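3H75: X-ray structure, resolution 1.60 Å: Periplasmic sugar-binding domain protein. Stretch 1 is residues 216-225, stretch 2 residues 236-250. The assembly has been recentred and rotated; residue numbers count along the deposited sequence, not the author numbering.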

# COMPACT_ATOMS: atom_id res chain seq x y z
N MSE A 216 -9.31 7.59 -4.67
CA MSE A 216 -10.58 8.00 -4.09
C MSE A 216 -10.53 9.44 -3.60
O MSE A 216 -11.50 10.18 -3.76
N ALA A 217 -9.41 9.86 -3.02
CA ALA A 217 -9.29 11.24 -2.55
C ALA A 217 -9.46 12.20 -3.73
O ALA A 217 -10.18 13.19 -3.64
N LEU A 218 -8.79 11.90 -4.85
CA LEU A 218 -8.87 12.75 -6.04
C LEU A 218 -10.31 12.81 -6.57
O LEU A 218 -10.75 13.85 -7.07
N GLY A 219 -11.03 11.70 -6.47
CA GLY A 219 -12.41 11.67 -6.92
C GLY A 219 -13.28 12.54 -6.02
O GLY A 219 -14.09 13.33 -6.51
N ALA A 220 -13.11 12.40 -4.71
CA ALA A 220 -13.90 13.19 -3.77
C ALA A 220 -13.58 14.67 -3.91
O ALA A 220 -14.44 15.52 -3.72
N MSE A 221 -12.32 14.97 -4.22
CA MSE A 221 -11.90 16.35 -4.38
C MSE A 221 -12.60 17.02 -5.56
O MSE A 221 -12.93 18.20 -5.50
N GLN A 222 -12.81 16.27 -6.63
CA GLN A 222 -13.49 16.83 -7.80
C GLN A 222 -14.93 17.14 -7.43
O GLN A 222 -15.45 18.20 -7.77
N ALA A 223 -15.58 16.21 -6.73
CA ALA A 223 -16.97 16.42 -6.32
C ALA A 223 -17.02 17.67 -5.44
O ALA A 223 -17.95 18.47 -5.53
N ALA A 224 -16.01 17.83 -4.59
CA ALA A 224 -15.94 18.98 -3.69
C ALA A 224 -15.84 20.30 -4.46
O ALA A 224 -16.55 21.26 -4.14
N ARG A 225 -14.97 20.35 -5.46
CA ARG A 225 -14.81 21.56 -6.25
C ARG A 225 -16.11 21.95 -6.94
O ARG A 225 -16.46 23.13 -7.02
N LEU A 236 -10.31 19.58 4.06
CA LEU A 236 -9.03 18.89 3.99
C LEU A 236 -9.13 17.40 3.69
O LEU A 236 -9.92 16.69 4.31
N PHE A 237 -8.30 16.96 2.75
CA PHE A 237 -8.27 15.57 2.28
C PHE A 237 -6.96 14.85 2.56
O PHE A 237 -5.88 15.45 2.50
N SER A 238 -7.06 13.55 2.84
CA SER A 238 -5.89 12.70 3.04
C SER A 238 -5.98 11.54 2.06
O SER A 238 -7.07 11.18 1.59
N GLY A 239 -4.83 10.95 1.74
CA GLY A 239 -4.80 9.82 0.84
C GLY A 239 -3.56 8.96 1.05
O GLY A 239 -2.65 9.34 1.78
N VAL A 240 -3.55 7.79 0.40
CA VAL A 240 -2.43 6.85 0.46
C VAL A 240 -2.02 6.50 -0.96
O VAL A 240 -2.87 6.33 -1.82
N ASN A 241 -0.70 6.38 -1.19
CA ASN A 241 -0.07 6.03 -2.47
C ASN A 241 0.77 7.20 -2.98
O ASN A 241 1.08 8.13 -2.22
N SER A 242 1.15 7.17 -4.25
CA SER A 242 1.98 8.24 -4.81
C SER A 242 1.76 8.47 -6.30
O SER A 242 2.72 8.66 -7.06
N SER A 243 0.50 8.46 -6.74
CA SER A 243 0.23 8.70 -8.15
C SER A 243 0.71 10.10 -8.51
O SER A 243 0.74 11.00 -7.66
N PRO A 244 1.10 10.30 -9.77
CA PRO A 244 1.59 11.62 -10.20
C PRO A 244 0.63 12.75 -9.83
O PRO A 244 1.06 13.79 -9.32
N GLU A 245 -0.66 12.55 -10.07
CA GLU A 245 -1.65 13.57 -9.76
C GLU A 245 -1.75 13.86 -8.27
O GLU A 245 -1.92 15.00 -7.86
N ALA A 246 -1.65 12.81 -7.44
CA ALA A 246 -1.73 12.99 -6.00
C ALA A 246 -0.51 13.75 -5.49
O ALA A 246 -0.62 14.61 -4.61
N LEU A 247 0.66 13.42 -6.03
CA LEU A 247 1.89 14.09 -5.62
C LEU A 247 1.80 15.57 -5.96
O LEU A 247 2.18 16.43 -5.17
N GLN A 248 1.29 15.88 -7.15
CA GLN A 248 1.16 17.27 -7.56
C GLN A 248 0.17 17.99 -6.66
O GLN A 248 0.39 19.14 -6.28
N ALA A 249 -0.92 17.31 -6.30
CA ALA A 249 -1.93 17.92 -5.43
C ALA A 249 -1.36 18.22 -4.05
O ALA A 249 -1.70 19.22 -3.43
N LEU A 250 -0.48 17.34 -3.57
CA LEU A 250 0.14 17.55 -2.27
C LEU A 250 1.04 18.78 -2.35
O LEU A 250 1.03 19.65 -1.47

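Helix 216-225 lies against strand 236-240, running nearly antiparallel to it, and also crosses helix 244-250 at 59°; no direct hydrogen bond joins the two stretches, so packing is chiefly apolar. Phe237 covers the most surface. Its CB points toward the helix, and chi1 in the m well (-64°) lays the ring among small and flexible side chains. Met221, a selenomethionine, covers one face: Met221 CG sits 3.4 Å from the centroid of the Phe237 ring, almost on the ring normal, a CH-pi contact. The ring edge meets two methyls, Ala220 CB at 3.8 Å from Phe237 CE1 and Ala224 CB at 3.8 Å from Phe237 CZ; a methyl is small enough to meet the ring edge at contact distance while the helix backbone stays near.

Leu218 is the second anchor. Its CB points sideways, but leucine's branched apolar chain is long enough to reach across, and the m, t rotamer carries Leu218 CD1 to the start of the second helix, 3.9 Å from Glu245 CB and 4.1 Å from Ser243 OG. Ser243 OG caps the helix, accepting from Ala246 N at 3.2 Å. Met221 (m, t, p) reaches this helix too, with Met221 CE 4.2 Å from Ala249 CB. Where Ala217 CB approaches Ser238 O (3.6 Å), the neighbouring Gly239 adds no side chain. At the periphery, a water weakly bridges Arg225 NH2 (2.8 Å) and Glu245 OE2 (3.4 Å).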

# COMPACT_ATOMS: atom_id res chain seq x y z
CB MSE A 216 -10.97 7.05 -2.96
CG MSE A 216 -11.21 5.63 -3.46
SE MSE A 216 -11.88 4.43 -2.14
CE MSE A 216 -10.38 4.51 -0.88
CB ALA A 217 -7.94 11.45 -1.87
CB LEU A 218 -7.92 12.23 -7.11
CG LEU A 218 -6.44 12.36 -6.73
CD1 LEU A 218 -5.59 11.63 -7.75
CD2 LEU A 218 -6.06 13.83 -6.63
CB ALA A 220 -13.64 12.71 -2.34
CB MSE A 221 -10.38 16.42 -4.55
CG MSE A 221 -9.63 16.28 -3.24
SE MSE A 221 -7.75 15.89 -3.48
CE MSE A 221 -7.17 17.59 -4.22
CB GLN A 222 -13.46 15.85 -8.97
CG GLN A 222 -13.92 16.49 -10.28
CD GLN A 222 -13.78 15.56 -11.46
OE1 GLN A 222 -12.81 14.81 -11.57
NE2 GLN A 222 -14.75 15.60 -12.37
CB ALA A 223 -17.47 15.20 -5.55
CB ALA A 224 -14.74 18.82 -2.76
CB ARG A 225 -13.71 21.38 -7.32
CG ARG A 225 -12.30 21.28 -6.76
CD ARG A 225 -11.26 21.40 -7.88
NE ARG A 225 -11.35 20.31 -8.85
CZ ARG A 225 -10.80 19.11 -8.69
NH1 ARG A 225 -10.10 18.84 -7.60
NH2 ARG A 225 -10.95 18.19 -9.63
CB LEU A 236 -8.26 19.11 5.30
CG LEU A 236 -8.18 20.58 5.76
CD1 LEU A 236 -7.19 20.67 6.91
CD2 LEU A 236 -7.73 21.49 4.61
CB PHE A 237 -8.46 15.54 0.77
CG PHE A 237 -9.80 16.03 0.31
CD1 PHE A 237 -10.78 15.13 -0.06
CD2 PHE A 237 -10.06 17.40 0.23
CE1 PHE A 237 -12.02 15.57 -0.51
CE2 PHE A 237 -11.31 17.85 -0.21
CZ PHE A 237 -12.29 16.94 -0.58
CB SER A 238 -5.85 12.15 4.47
OG SER A 238 -6.87 11.19 4.69
CB VAL A 240 -2.83 5.55 1.18
CG1 VAL A 240 -1.63 4.62 1.27
CG2 VAL A 240 -3.35 5.85 2.57
CB ASN A 241 -1.09 5.63 -3.56
CG ASN A 241 -1.87 4.36 -3.22
OD1 ASN A 241 -1.55 3.64 -2.27
ND2 ASN A 241 -2.91 4.09 -4.01
CB SER A 242 3.46 7.94 -4.55
OG SER A 242 3.84 6.70 -5.14
CB SER A 243 -1.27 8.59 -8.44
OG SER A 243 -1.99 9.63 -7.80
CB PRO A 244 1.73 11.45 -11.71
CG PRO A 244 2.12 10.01 -11.84
CD PRO A 244 1.18 9.33 -10.87
CB GLU A 245 -3.03 13.16 -10.30
CG GLU A 245 -3.96 14.34 -10.50
CD GLU A 245 -5.31 13.93 -11.07
OE1 GLU A 245 -5.34 13.00 -11.90
OE2 GLU A 245 -6.32 14.55 -10.70
CB ALA A 246 -1.83 11.63 -5.31
CB LEU A 247 3.10 13.46 -6.31
CG LEU A 247 3.40 12.00 -5.93
CD1 LEU A 247 4.40 11.43 -6.91
CD2 LEU A 247 3.92 11.92 -4.50
CB GLN A 248 0.68 17.36 -9.01
CG GLN A 248 0.63 18.79 -9.55
CD GLN A 248 2.00 19.44 -9.61
OE1 GLN A 248 2.88 18.99 -10.35
NE2 GLN A 248 2.20 20.50 -8.83
CB ALA A 249 -3.14 17.02 -5.32
CB LEU A 250 0.96 16.33 -1.85
CG LEU A 250 1.58 16.42 -0.45
CD1 LEU A 250 0.48 16.36 0.61
CD2 LEU A 250 2.56 15.29 -0.25
O HOH W 1 -9.05 16.59 -10.97